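Long-range contacts in protein HTP-2 (Caenorhabditis elegans, PDB 4TZM), which binds a closure motif of its partner HTP-3 through a HORMA domain and probably helps assemble the meiotic chromosome axis: residues Leu105-Leu110 with Ser126-Tyr131; Phe41-Ile46 with Ala96-Lys101; Val230-Leu235 with Ala242-Trp247; Ser109-Glu114 with Asn196-Tyr201. All coordinates share one frame; numbering follows the deposited sequence.

Contact 1 (Leu105-Leu110 with Ser126-Tyr131); sequences LKEISL and SMKFIY
Strands 105-110 and 126-131 run antiparallel and share three backbone hydrogen bonds. Ile108 and Met127 form a hydrogen-bonded pair. Ile108 N gives to Met127 O at 3.1 Å, and Met127 N gives back to Ile108 O. In both bonds the donor stands above the carbonyl plane. Phe129 N reaches Lys106 O at 2.8 Å, nearly along the C=O axis. The carbonyl of Leu105 turns to a side chain instead: Tyr131 OH donates to Leu105 O at 2.6 Å, in the carbonyl plane and on a lone pair.

On the face of Glu107, Ser109, Ser126 and Lys128, Glu107 and Lys128 lie side by side and point the same way. Both chains are extended. Lys128 CE lies 3.3 Å from Glu107 OE1, but Lys128 NZ stays 4.3 Å from that oxygen, beyond a salt bridge. Glu107 OE2 is bound by the hydroxyl of Tyr221. A water donates to Phe129 O and weakly accepts from Lys106 NZ, which also has a weak, long ion pair with Asp150.

Ile108 and Met127 are on the other face. The Leu105 and Phe129 side chains cross obliquely, with Leu105 CD2 3.8 Å from Phe129 CE1. Ile108 CG2 meets the edge of that ring near its plane.

Lys106 and Glu107 both face Lys200, a classic beta bulge toward strand 193-201. Strand 240-248 flanks the hairpin along 123-133, with Met127 on Met244. Helix 84-102 packs on Leu105 and Ile108, and helix 35-56 meets Leu110 and Met127.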
loop_
_atom_site.group_PDB
_atom_site.type_symbol
_atom_site.label_atom_id
_atom_site.label_comp_id
_atom_site.label_asym_id
_atom_site.label_seq_id
_atom_site.Cartn_x
_atom_site.Cartn_y
_atom_site.Cartn_z
ATOM N N LEU A 105 12.489 2.247 0.456
ATOM C CA LEU A 105 11.463 1.837 -0.501
ATOM C C LEU A 105 10.827 3.029 -1.212
ATOM O O LEU A 105 10.236 3.896 -0.570
ATOM C CB LEU A 105 10.377 1.017 0.199
ATOM C CG LEU A 105 9.304 0.473 -0.744
ATOM C CD1 LEU A 105 9.902 -0.585 -1.660
ATOM C CD2 LEU A 105 8.123 -0.079 0.037
ATOM N N LYS A 106 10.942 3.060 -2.538
ATOM C CA LYS A 106 10.364 4.132 -3.350
ATOM C C LYS A 106 8.922 3.818 -3.763
ATOM O O LYS A 106 8.017 4.641 -3.596
ATOM C CB LYS A 106 11.229 4.381 -4.592
ATOM C CG LYS A 106 10.629 5.336 -5.618
ATOM C CD LYS A 106 10.567 6.768 -5.106
ATOM C CE LYS A 106 10.061 7.722 -6.186
ATOM N NZ LYS A 106 8.713 7.342 -6.705
ATOM N N GLU A 107 8.717 2.616 -4.290
ATOM C CA GLU A 107 7.410 2.187 -4.769
ATOM C C GLU A 107 7.263 0.675 -4.691
ATOM O O GLU A 107 8.170 -0.054 -5.080
ATOM C CB GLU A 107 7.194 2.639 -6.215
ATOM C CG GLU A 107 5.949 2.042 -6.861
ATOM C CD GLU A 107 5.785 2.425 -8.322
ATOM O OE1 GLU A 107 6.539 3.291 -8.810
ATOM O OE2 GLU A 107 4.895 1.853 -8.984
ATOM N N ILE A 108 6.129 0.198 -4.188
ATOM C CA ILE A 108 5.797 -1.215 -4.335
ATOM C C ILE A 108 4.517 -1.356 -5.153
ATOM O O ILE A 108 3.511 -0.695 -4.882
ATOM C CB ILE A 108 5.646 -1.936 -2.974
ATOM C CG1 ILE A 108 5.168 -3.373 -3.202
ATOM C CG2 ILE A 108 4.700 -1.185 -2.049
ATOM C CD1 ILE A 108 5.145 -4.227 -1.959
ATOM N N SER A 109 4.567 -2.205 -6.174
ATOM C CA SER A 109 3.435 -2.359 -7.075
ATOM C C SER A 109 2.991 -3.806 -7.226
ATOM O O SER A 109 3.815 -4.725 -7.295
ATOM C CB SER A 109 3.770 -1.777 -8.450
ATOM O OG SER A 109 3.884 -0.368 -8.390
ATOM N N LEU A 110 1.677 -3.992 -7.256
ATOM C CA LEU A 110 1.084 -5.257 -7.649
ATOM C C LEU A 110 0.893 -5.234 -9.160
ATOM O O LEU A 110 0.097 -4.452 -9.677
ATOM C CB LEU A 110 -0.248 -5.487 -6.937
ATOM C CG LEU A 110 -1.019 -6.712 -7.425
ATOM C CD1 LEU A 110 -0.126 -7.943 -7.382
ATOM C CD2 LEU A 110 -2.272 -6.933 -6.598
ATOM N N SER A 126 -0.212 0.572 -7.675
ATOM C CA SER A 126 1.067 1.081 -7.188
ATOM C C SER A 126 0.929 1.933 -5.932
ATOM O O SER A 126 -0.024 2.701 -5.784
ATOM C CB SER A 126 1.761 1.893 -8.283
ATOM O OG SER A 126 0.977 3.006 -8.669
ATOM N N MET A 127 1.887 1.781 -5.025
ATOM C CA MET A 127 1.958 2.615 -3.833
ATOM C C MET A 127 3.333 3.282 -3.753
ATOM O O MET A 127 4.335 2.629 -3.456
ATOM C CB MET A 127 1.677 1.787 -2.573
ATOM C CG MET A 127 1.436 2.624 -1.321
ATOM S SD MET A 127 0.867 1.669 0.107
ATOM C CE MET A 127 -0.425 0.675 -0.631
ATOM N N LYS A 128 3.374 4.582 -4.033
ATOM C CA LYS A 128 4.629 5.329 -4.060
ATOM C C LYS A 128 4.808 6.135 -2.782
ATOM O O LYS A 128 3.849 6.685 -2.247
ATOM C CB LYS A 128 4.681 6.254 -5.276
ATOM C CG LYS A 128 4.617 5.529 -6.612
ATOM C CD LYS A 128 4.480 6.505 -7.770
ATOM C CE LYS A 128 4.436 5.777 -9.105
ATOM N NZ LYS A 128 4.300 6.707 -10.261
ATOM N N PHE A 129 6.044 6.214 -2.303
ATOM C CA PHE A 129 6.298 6.776 -0.985
ATOM C C PHE A 129 7.107 8.075 -1.016
ATOM O O PHE A 129 7.852 8.347 -1.959
ATOM C CB PHE A 129 7.001 5.729 -0.110
ATOM C CG PHE A 129 6.131 4.546 0.226
ATOM C CD1 PHE A 129 6.073 3.443 -0.617
ATOM C CD2 PHE A 129 5.355 4.544 1.377
ATOM C CE1 PHE A 129 5.262 2.359 -0.313
ATOM C CE2 PHE A 129 4.544 3.465 1.687
ATOM C CZ PHE A 129 4.497 2.372 0.841
ATOM N N ILE A 130 6.915 8.887 0.019
ATOM C CA ILE A 130 7.711 10.085 0.241
ATOM C C ILE A 130 8.160 10.080 1.689
ATOM O O ILE A 130 7.369 9.801 2.589
ATOM C CB ILE A 130 6.922 11.380 -0.047
ATOM C CG1 ILE A 130 6.391 11.384 -1.481
ATOM C CG2 ILE A 130 7.793 12.612 0.202
ATOM C CD1 ILE A 130 5.471 12.545 -1.791
ATOM N N TYR A 131 9.433 10.377 1.913
ATOM C CA TYR A 131 9.977 10.391 3.257
ATOM C C TYR A 131 10.207 11.830 3.701
ATOM O O TYR A 131 10.633 12.666 2.908
ATOM C CB TYR A 131 11.265 9.565 3.304
ATOM C CG TYR A 131 11.014 8.113 2.963
ATOM C CD1 TYR A 131 10.571 7.224 3.932
ATOM C CD2 TYR A 131 11.183 7.638 1.665
ATOM C CE1 TYR A 131 10.322 5.900 3.628
ATOM C CE2 TYR A 131 10.934 6.312 1.353
ATOM C CZ TYR A 131 10.504 5.448 2.341
ATOM O OH TYR A 131 10.252 4.123 2.046
HETATM O O HOH W 1 6.951 9.375 -4.725
#

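Contact 2 (Phe41-Ile46 with Ala96-Lys101); sequences FMIRAI and AGDATK
This is a buried helix-to-helix packing contact between 41-46 and 96-101, on the side of the sheet where helices 35-56 and 84-102 pack. The segments run nearly antiparallel, at 160°, with axes 8.4 Å apart. No hydrogen bond crosses between them. Gly97 allows the close approach: its CA is 4.3 Å from Ile43 CA, and a CB there would press on Ile43 CG2.

Ile43 has the largest share of the contact. Its CG1 stands anti to the carbonyl carbon (chi1 -58°), and the chain extends over the backbone of the other helix. Ile43 CG1 lies 3.2 Å from Gly97 O, and its CD1 reaches Asp98 OD1 and Lys101 CE. This is knobs-into-holes packing, with Ile43 set among Gly97, Asp98, Thr100 and Lys101. An alanine in place of Ile43 lacks CG1 and CD1 and would probably loosen the packing of the two helices at Gly97. One turn on, Ile46 CD1 touches Gly97 CA at 3.7 Å.

Helix 96-101 is kinked where Thr100 N and Lys101 N bond three residues back, to Gly97 O and Asp98 O, not four. Gly97 O also takes Thr100 OG1, in the carbonyl plane at 2.8 Å. Thr100 OG1 is also hydrogen-bonded to Ser39 OG. Ile46 continues onto Met127 and Phe129 of strand 123-133, and the Met42 side chain touches Ala242.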
loop_
_atom_site.group_PDB
_atom_site.type_symbol
_atom_site.label_atom_id
_atom_site.label_comp_id
_atom_site.label_asym_id
_atom_site.label_seq_id
_atom_site.Cartn_x
_atom_site.Cartn_y
_atom_site.Cartn_z
ATOM N N PHE A 41 2.705 2.330 10.733
ATOM C CA PHE A 41 1.418 2.487 10.091
ATOM C C PHE A 41 1.488 2.136 8.602
ATOM O O PHE A 41 0.584 1.495 8.078
ATOM C CB PHE A 41 0.870 3.906 10.259
ATOM C CG PHE A 41 -0.371 4.139 9.460
ATOM C CD1 PHE A 41 -1.598 3.722 9.938
ATOM C CD2 PHE A 41 -0.304 4.711 8.202
ATOM C CE1 PHE A 41 -2.742 3.900 9.191
ATOM C CE2 PHE A 41 -1.440 4.890 7.453
ATOM C CZ PHE A 41 -2.664 4.483 7.946
ATOM N N MET A 42 2.547 2.563 7.918
ATOM C CA MET A 42 2.677 2.287 6.487
ATOM C C MET A 42 2.772 0.783 6.226
ATOM O O MET A 42 2.239 0.280 5.237
ATOM C CB MET A 42 3.902 2.994 5.898
ATOM C CG MET A 42 3.806 4.515 5.848
ATOM S SD MET A 42 2.303 5.102 5.042
ATOM C CE MET A 42 2.859 6.662 4.381
ATOM N N ILE A 43 3.460 0.079 7.119
ATOM C CA ILE A 43 3.572 -1.374 7.048
ATOM C C ILE A 43 2.192 -2.030 7.096
ATOM O O ILE A 43 1.888 -2.907 6.287
ATOM C CB ILE A 43 4.452 -1.920 8.194
ATOM C CG1 ILE A 43 5.846 -1.289 8.127
ATOM C CG2 ILE A 43 4.543 -3.436 8.136
ATOM C CD1 ILE A 43 6.826 -1.828 9.141
ATOM N N ARG A 44 1.359 -1.594 8.037
ATOM C CA ARG A 44 0.004 -2.114 8.160
ATOM C C ARG A 44 -0.846 -1.687 6.965
ATOM O O ARG A 44 -1.695 -2.443 6.507
ATOM C CB ARG A 44 -0.644 -1.648 9.469
ATOM C CG ARG A 44 0.186 -1.919 10.723
ATOM C CD ARG A 44 0.549 -3.394 10.894
ATOM N NE ARG A 44 -0.599 -4.226 11.253
ATOM C CZ ARG A 44 -0.999 -5.286 10.558
ATOM N NH1 ARG A 44 -0.339 -5.648 9.466
ATOM N NH2 ARG A 44 -2.053 -5.990 10.952
ATOM N N ALA A 45 -0.602 -0.482 6.456
ATOM C CA ALA A 45 -1.334 0.028 5.297
ATOM C C ALA A 45 -1.055 -0.791 4.035
ATOM O O ALA A 45 -1.969 -1.100 3.273
ATOM C CB ALA A 45 -0.995 1.495 5.056
ATOM N N ILE A 46 0.211 -1.134 3.814
ATOM C CA ILE A 46 0.586 -1.974 2.682
ATOM C C ILE A 46 -0.129 -3.316 2.768
ATOM O O ILE A 46 -0.676 -3.805 1.780
ATOM C CB ILE A 46 2.112 -2.210 2.624
ATOM C CG1 ILE A 46 2.855 -0.893 2.386
ATOM C CG2 ILE A 46 2.458 -3.204 1.530
ATOM C CD1 ILE A 46 4.373 -1.014 2.481
ATOM N N ALA A 96 8.647 -5.512 2.502
ATOM C CA ALA A 96 8.626 -4.249 1.772
ATOM C C ALA A 96 8.288 -3.102 2.718
ATOM O O ALA A 96 8.893 -2.030 2.654
ATOM C CB ALA A 96 7.633 -4.312 0.630
ATOM N N GLY A 97 7.323 -3.345 3.601
ATOM C CA GLY A 97 6.977 -2.396 4.640
ATOM C C GLY A 97 8.119 -2.085 5.590
ATOM O O GLY A 97 8.282 -0.938 6.010
ATOM N N ASP A 98 8.915 -3.092 5.939
ATOM C CA ASP A 98 10.031 -2.871 6.858
ATOM C C ASP A 98 11.062 -1.933 6.247
ATOM O O ASP A 98 11.792 -1.248 6.961
ATOM C CB ASP A 98 10.694 -4.193 7.253
ATOM C CG ASP A 98 9.917 -4.940 8.325
ATOM O OD1 ASP A 98 9.200 -4.287 9.112
ATOM O OD2 ASP A 98 10.026 -6.183 8.385
ATOM N N ALA A 99 11.109 -1.898 4.921
ATOM C CA ALA A 99 12.042 -1.034 4.213
ATOM C C ALA A 99 11.666 0.451 4.296
ATOM O O ALA A 99 12.471 1.307 3.931
ATOM C CB ALA A 99 12.149 -1.467 2.759
ATOM N N THR A 100 10.464 0.772 4.772
ATOM C CA THR A 100 10.113 2.183 4.947
ATOM C C THR A 100 10.732 2.732 6.229
ATOM O O THR A 100 10.888 3.944 6.374
ATOM C CB THR A 100 8.578 2.437 4.979
ATOM O OG1 THR A 100 7.998 1.836 6.143
ATOM C CG2 THR A 100 7.904 1.899 3.728
ATOM N N LYS A 101 11.088 1.846 7.156
ATOM C CA LYS A 101 11.768 2.270 8.378
ATOM C C LYS A 101 13.167 2.763 8.050
ATOM O O LYS A 101 13.600 3.811 8.530
ATOM C CB LYS A 101 11.833 1.135 9.394
ATOM C CG LYS A 101 10.470 0.700 9.874
ATOM C CD LYS A 101 10.557 -0.301 10.994
ATOM C CE LYS A 101 9.193 -0.488 11.615
ATOM N NZ LYS A 101 9.143 -1.676 12.508
#

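Contact 3 (Val230-Leu235 with Ala242-Trp247); sequences VTIGHL and AHMQCW
Six backbone hydrogen bonds join strands 230-235 and 242-247, which run antiparallel. Val230 and Cys246 exchange two, the straighter being Val230 N to Cys246 O at 3.0 Å and 171°. Leu235 and Ala242 exchange two more at the other end, both on lone pairs. Between them the register slips by one. Met244 O takes Ile232 N from above its carbonyl plane, whereas Met244 N gives to Gly233 O at 2.9 Å, nearly along the C=O axis.

Ile232 leans toward the other strand. Its CB lies 3.7 Å from Met244 CG, the two chains side by side and pointing the same way. Its CD1 reaches on to Cys246 CB at 3.5 Å. Gly233 has backbone angles (phi 153°) that would jam a side chain against the preceding carbonyl. Thr231 CG2 lies 3.5 Å from His243 NE2, the two side chains crossing at about a right angle.

Further out, the His243 ring stacks on His152. Ile232 and Leu235 pack on helix 164-185, and Met244 on Val49 of helix 35-56. This bulged beta hairpin is in the C-terminal safety belt of the HORMA family; its pairing with strand 123-133 while a peptide is bound is consistent with the closed state.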
loop_
_atom_site.group_PDB
_atom_site.type_symbol
_atom_site.label_atom_id
_atom_site.label_comp_id
_atom_site.label_asym_id
_atom_site.label_seq_id
_atom_site.Cartn_x
_atom_site.Cartn_y
_atom_site.Cartn_z
ATOM N N VAL A 230 -6.232 5.971 -12.673
ATOM C CA VAL A 230 -7.112 6.526 -11.650
ATOM C C VAL A 230 -6.431 6.540 -10.274
ATOM O O VAL A 230 -5.678 5.635 -9.925
ATOM C CB VAL A 230 -8.456 5.743 -11.583
ATOM C CG1 VAL A 230 -8.248 4.327 -11.066
ATOM C CG2 VAL A 230 -9.480 6.489 -10.734
ATOM N N THR A 231 -6.687 7.597 -9.509
ATOM C CA THR A 231 -6.098 7.770 -8.186
ATOM C C THR A 231 -7.018 7.217 -7.100
ATOM O O THR A 231 -8.192 7.567 -7.032
ATOM C CB THR A 231 -5.799 9.261 -7.905
ATOM O OG1 THR A 231 -4.846 9.749 -8.858
ATOM C CG2 THR A 231 -5.246 9.453 -6.500
ATOM N N ILE A 232 -6.480 6.344 -6.257
ATOM C CA ILE A 232 -7.260 5.722 -5.190
ATOM C C ILE A 232 -7.268 6.607 -3.951
ATOM O O ILE A 232 -8.288 6.734 -3.271
ATOM C CB ILE A 232 -6.707 4.320 -4.826
ATOM C CG1 ILE A 232 -7.034 3.311 -5.926
ATOM C CG2 ILE A 232 -7.274 3.824 -3.505
ATOM C CD1 ILE A 232 -6.031 3.283 -7.045
ATOM N N GLY A 233 -6.122 7.219 -3.666
ATOM C CA GLY A 233 -5.988 8.075 -2.504
ATOM C C GLY A 233 -4.565 8.162 -1.982
ATOM O O GLY A 233 -3.634 7.627 -2.586
ATOM N N HIS A 234 -4.405 8.841 -0.851
ATOM C CA HIS A 234 -3.097 9.049 -0.247
ATOM C C HIS A 234 -3.128 8.827 1.263
ATOM O O HIS A 234 -4.193 8.707 1.868
ATOM C CB HIS A 234 -2.589 10.458 -0.555
ATOM C CG HIS A 234 -3.430 11.544 0.039
ATOM N ND1 HIS A 234 -4.504 12.103 -0.621
ATOM C CD2 HIS A 234 -3.358 12.171 1.237
ATOM C CE1 HIS A 234 -5.054 13.030 0.143
ATOM N NE2 HIS A 234 -4.377 13.092 1.275
ATOM N N LEU A 235 -1.942 8.769 1.858
ATOM C CA LEU A 235 -1.781 8.599 3.296
ATOM C C LEU A 235 -0.719 9.577 3.779
ATOM O O LEU A 235 0.317 9.739 3.134
ATOM C CB LEU A 235 -1.391 7.153 3.638
ATOM C CG LEU A 235 -2.448 6.068 3.402
ATOM C CD1 LEU A 235 -1.853 4.665 3.503
ATOM C CD2 LEU A 235 -3.608 6.224 4.375
ATOM N N ALA A 242 2.233 8.317 1.278
ATOM C CA ALA A 242 2.070 7.306 0.245
ATOM C C ALA A 242 1.020 7.741 -0.778
ATOM O O ALA A 242 0.037 8.400 -0.429
ATOM C CB ALA A 242 1.690 5.974 0.864
ATOM N N HIS A 243 1.236 7.384 -2.041
ATOM C CA HIS A 243 0.267 7.669 -3.094
ATOM C C HIS A 243 -0.139 6.381 -3.809
ATOM O O HIS A 243 0.706 5.688 -4.381
ATOM C CB HIS A 243 0.836 8.670 -4.094
ATOM C CG HIS A 243 -0.157 9.125 -5.118
ATOM N ND1 HIS A 243 -0.020 8.842 -6.460
ATOM C CD2 HIS A 243 -1.303 9.834 -4.996
ATOM C CE1 HIS A 243 -1.039 9.367 -7.123
ATOM N NE2 HIS A 243 -1.830 9.971 -6.257
ATOM N N MET A 244 -1.432 6.070 -3.763
ATOM C CA MET A 244 -1.975 4.849 -4.356
ATOM C C MET A 244 -2.611 5.143 -5.719
ATOM O O MET A 244 -3.424 6.063 -5.857
ATOM C CB MET A 244 -2.995 4.209 -3.403
ATOM C CG MET A 244 -3.450 2.803 -3.787
ATOM S SD MET A 244 -2.164 1.541 -3.635
ATOM C CE MET A 244 -3.033 0.083 -4.212
ATOM N N GLN A 245 -2.226 4.366 -6.724
ATOM C CA GLN A 245 -2.681 4.588 -8.092
ATOM C C GLN A 245 -3.043 3.272 -8.764
ATOM O O GLN A 245 -2.566 2.212 -8.365
ATOM C CB GLN A 245 -1.599 5.304 -8.904
ATOM C CG GLN A 245 -1.930 6.734 -9.282
ATOM C CD GLN A 245 -0.722 7.498 -9.797
ATOM O OE1 GLN A 245 0.416 7.049 -9.658
ATOM N NE2 GLN A 245 -0.966 8.662 -10.391
ATOM N N CYS A 246 -3.893 3.340 -9.783
ATOM C CA CYS A 246 -4.250 2.152 -10.544
ATOM C C CYS A 246 -4.230 2.439 -12.036
ATOM O O CYS A 246 -4.941 3.320 -12.518
ATOM C CB CYS A 246 -5.629 1.627 -10.131
ATOM S SG CYS A 246 -6.222 0.203 -11.090
ATOM N N TRP A 247 -3.383 1.708 -12.751
ATOM C CA TRP A 247 -3.435 1.657 -14.205
ATOM C C TRP A 247 -4.103 0.345 -14.582
ATOM O O TRP A 247 -3.850 -0.680 -13.949
ATOM C CB TRP A 247 -2.038 1.746 -14.820
ATOM C CG TRP A 247 -1.414 3.105 -14.745
ATOM C CD1 TRP A 247 -1.646 4.159 -15.579
ATOM C CD2 TRP A 247 -0.437 3.551 -13.797
ATOM N NE1 TRP A 247 -0.882 5.237 -15.205
ATOM C CE2 TRP A 247 -0.130 4.890 -14.113
ATOM C CE3 TRP A 247 0.205 2.951 -12.709
ATOM C CZ2 TRP A 247 0.791 5.638 -13.379
ATOM C CZ3 TRP A 247 1.121 3.695 -11.982
ATOM C CH2 TRP A 247 1.404 5.023 -12.321
#

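Contact 4 (Ser109-Glu114 with Asn196-Tyr201); sequences SLVVTE and NFRLKY
Arg198 and Val111 bury the most surface here, between antiparallel strands 109-113 and 196-201. The Arg198 chain runs extended from CG to NE and crosses Val111 at about a right angle. Val111 CG1, anti to its backbone N (chi1 172°), sits over the centre of one guanidinium face, 3.6 Å from Arg198 CZ. Arg198 NE gives to Asn196 OD1 at 3.0 Å, on a lone pair but tilted from the guanidinium plane. Arg198 NH2 is bound by Asp118 O and NH1 by Phe220 O. A leucine in place of Arg198 has no group for these bonds and would probably loosen the loops of Asp118 and Phe220 from the strand. A water donates to Thr113 OG1 and accepts weakly from Arg198 NH2; Thr113 OG1 itself bonds His115 O.

Ser109, next in buried area, exchanges two backbone bonds with Arg198, Ser109 N to Arg198 O at 2.8 Å and Arg198 N to Ser109 O. Val111 N meets Asn196 O nearly straight (177°). On the other face Leu110 CD1 lies 4.2 Å from the centroid of the Phe197 ring, a CH-pi contact over its face.

Arg198, Leu199 and Lys200 pair antiparallel with a strand of the bound peptide, and Phe197 O accepts from a polar side chain of it. The guanidinium thus joins a methyl-covered face to hydrogen bonds at its nitrogens, probably steadying the strand that receives the closure motif.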
loop_
_atom_site.group_PDB
_atom_site.type_symbol
_atom_site.label_atom_id
_atom_site.label_comp_id
_atom_site.label_asym_id
_atom_site.label_seq_id
_atom_site.Cartn_x
_atom_site.Cartn_y
_atom_site.Cartn_z
ATOM N N SER A 109 4.567 -2.205 -6.174
ATOM C CA SER A 109 3.435 -2.359 -7.075
ATOM C C SER A 109 2.991 -3.806 -7.226
ATOM O O SER A 109 3.815 -4.725 -7.295
ATOM C CB SER A 109 3.770 -1.777 -8.450
ATOM O OG SER A 109 3.884 -0.368 -8.390
ATOM N N LEU A 110 1.677 -3.992 -7.256
ATOM C CA LEU A 110 1.084 -5.257 -7.649
ATOM C C LEU A 110 0.893 -5.234 -9.160
ATOM O O LEU A 110 0.097 -4.452 -9.677
ATOM C CB LEU A 110 -0.248 -5.487 -6.937
ATOM C CG LEU A 110 -1.019 -6.712 -7.425
ATOM C CD1 LEU A 110 -0.126 -7.943 -7.382
ATOM C CD2 LEU A 110 -2.272 -6.933 -6.598
ATOM N N VAL A 111 1.627 -6.090 -9.863
ATOM C CA VAL A 111 1.676 -6.040 -11.318
ATOM C C VAL A 111 1.051 -7.273 -11.965
ATOM O O VAL A 111 1.451 -8.402 -11.684
ATOM C CB VAL A 111 3.131 -5.894 -11.804
ATOM C CG1 VAL A 111 3.212 -6.036 -13.314
ATOM C CG2 VAL A 111 3.706 -4.560 -11.352
ATOM N N VAL A 112 0.068 -7.049 -12.833
ATOM C CA VAL A 112 -0.601 -8.147 -13.520
ATOM C C VAL A 112 -0.242 -8.174 -15.005
ATOM O O VAL A 112 -0.380 -7.176 -15.710
ATOM C CB VAL A 112 -2.127 -8.058 -13.367
ATOM C CG1 VAL A 112 -2.794 -9.262 -14.013
ATOM C CG2 VAL A 112 -2.503 -7.963 -11.895
ATOM N N THR A 113 0.232 -9.328 -15.465
ATOM C CA THR A 113 0.600 -9.523 -16.865
ATOM C C THR A 113 -0.072 -10.773 -17.417
ATOM O O THR A 113 -0.434 -11.668 -16.656
ATOM C CB THR A 113 2.124 -9.660 -17.045
ATOM O OG1 THR A 113 2.603 -10.762 -16.261
ATOM C CG2 THR A 113 2.838 -8.389 -16.616
ATOM N N GLU A 114 -0.230 -10.843 -18.735
ATOM C CA GLU A 114 -0.811 -12.028 -19.360
ATOM C C GLU A 114 0.161 -13.208 -19.305
ATOM O O GLU A 114 -0.232 -14.333 -18.999
ATOM C CB GLU A 114 -1.218 -11.733 -20.808
ATOM C CG GLU A 114 -0.121 -11.127 -21.670
ATOM C CD GLU A 114 -0.538 -10.981 -23.120
ATOM O OE1 GLU A 114 -1.648 -11.437 -23.472
ATOM O OE2 GLU A 114 0.245 -10.411 -23.911
ATOM N N ASN A 196 2.170 -10.279 -9.960
ATOM C CA ASN A 196 3.531 -10.094 -9.470
ATOM C C ASN A 196 3.650 -8.903 -8.518
ATOM O O ASN A 196 2.920 -7.920 -8.648
ATOM C CB ASN A 196 4.477 -9.907 -10.657
ATOM C CG ASN A 196 5.843 -10.503 -10.418
ATOM O OD1 ASN A 196 6.833 -10.062 -11.000
ATOM N ND2 ASN A 196 5.906 -11.512 -9.560
ATOM N N PHE A 197 4.560 -9.005 -7.555
ATOM C CA PHE A 197 4.932 -7.871 -6.717
ATOM C C PHE A 197 6.311 -7.370 -7.123
ATOM O O PHE A 197 7.287 -8.115 -7.077
ATOM C CB PHE A 197 4.925 -8.251 -5.237
ATOM C CG PHE A 197 3.563 -8.217 -4.610
ATOM C CD1 PHE A 197 2.941 -7.009 -4.342
ATOM C CD2 PHE A 197 2.905 -9.392 -4.283
ATOM C CE1 PHE A 197 1.687 -6.971 -3.762
ATOM C CE2 PHE A 197 1.649 -9.360 -3.703
ATOM C CZ PHE A 197 1.041 -8.148 -3.443
ATOM N N ARG A 198 6.384 -6.110 -7.534
ATOM C CA ARG A 198 7.638 -5.527 -7.997
ATOM C C ARG A 198 7.873 -4.188 -7.312
ATOM O O ARG A 198 6.945 -3.399 -7.146
ATOM C CB ARG A 198 7.624 -5.355 -9.518
ATOM C CG ARG A 198 7.200 -6.605 -10.277
ATOM C CD ARG A 198 7.163 -6.375 -11.779
ATOM N NE ARG A 198 6.531 -7.491 -12.477
ATOM C CZ ARG A 198 6.445 -7.595 -13.799
ATOM N NH1 ARG A 198 6.956 -6.651 -14.578
ATOM N NH2 ARG A 198 5.849 -8.647 -14.344
ATOM N N LEU A 199 9.113 -3.929 -6.910
ATOM C CA LEU A 199 9.396 -2.717 -6.159
ATOM C C LEU A 199 10.601 -1.950 -6.692
ATOM O O LEU A 199 11.392 -2.466 -7.481
ATOM C CB LEU A 199 9.579 -3.050 -4.669
ATOM C CG LEU A 199 10.635 -4.049 -4.196
ATOM C CD1 LEU A 199 12.010 -3.412 -4.108
ATOM C CD2 LEU A 199 10.242 -4.621 -2.846
ATOM N N LYS A 200 10.721 -0.703 -6.252
ATOM C CA LYS A 200 11.820 0.153 -6.655
ATOM C C LYS A 200 12.500 0.718 -5.418
ATOM O O LYS A 200 11.847 1.303 -4.556
ATOM C CB LYS A 200 11.321 1.280 -7.559
ATOM C CG LYS A 200 12.384 2.270 -7.997
ATOM C CD LYS A 200 11.773 3.375 -8.846
ATOM C CE LYS A 200 12.814 4.393 -9.282
ATOM N NZ LYS A 200 12.188 5.521 -10.026
ATOM N N TYR A 201 13.809 0.524 -5.328
ATOM C CA TYR A 201 14.581 1.044 -4.209
ATOM C C TYR A 201 14.828 2.536 -4.399
ATOM O O TYR A 201 14.796 3.042 -5.522
ATOM C CB TYR A 201 15.911 0.299 -4.076
ATOM C CG TYR A 201 15.793 -1.176 -3.745
ATOM C CD1 TYR A 201 15.657 -2.128 -4.749
ATOM C CD2 TYR A 201 15.843 -1.620 -2.428
ATOM C CE1 TYR A 201 15.563 -3.478 -4.451
ATOM C CE2 TYR A 201 15.749 -2.969 -2.120
ATOM C CZ TYR A 201 15.608 -3.893 -3.135
ATOM O OH TYR A 201 15.515 -5.234 -2.828
HETATM O O HOH W 2 3.577 -10.251 -13.808
#

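Overall arrangement
From the N terminus, helix 35-56 is met first. Contact 2 closes the loop from it to helix 84-102, over the two short strands 65-69 and 75-79. Strand 105-113 follows that helix directly. Contact 1 closes a short hairpin from it to 123-133. Contact 4 closes a longer loop to 193-201; the two start from the same strand, share Ser109 and Leu110, and their loops overlap without one enclosing the other. Contact 3 comes last in series, a hairpin of 228-235 and 240-248. Strand 240-248 pairs with 123-133, so contacts 1, 3 and 4 belong to one sheet. Contact 2 packs on contacts 1 and 3, tying two helices to it.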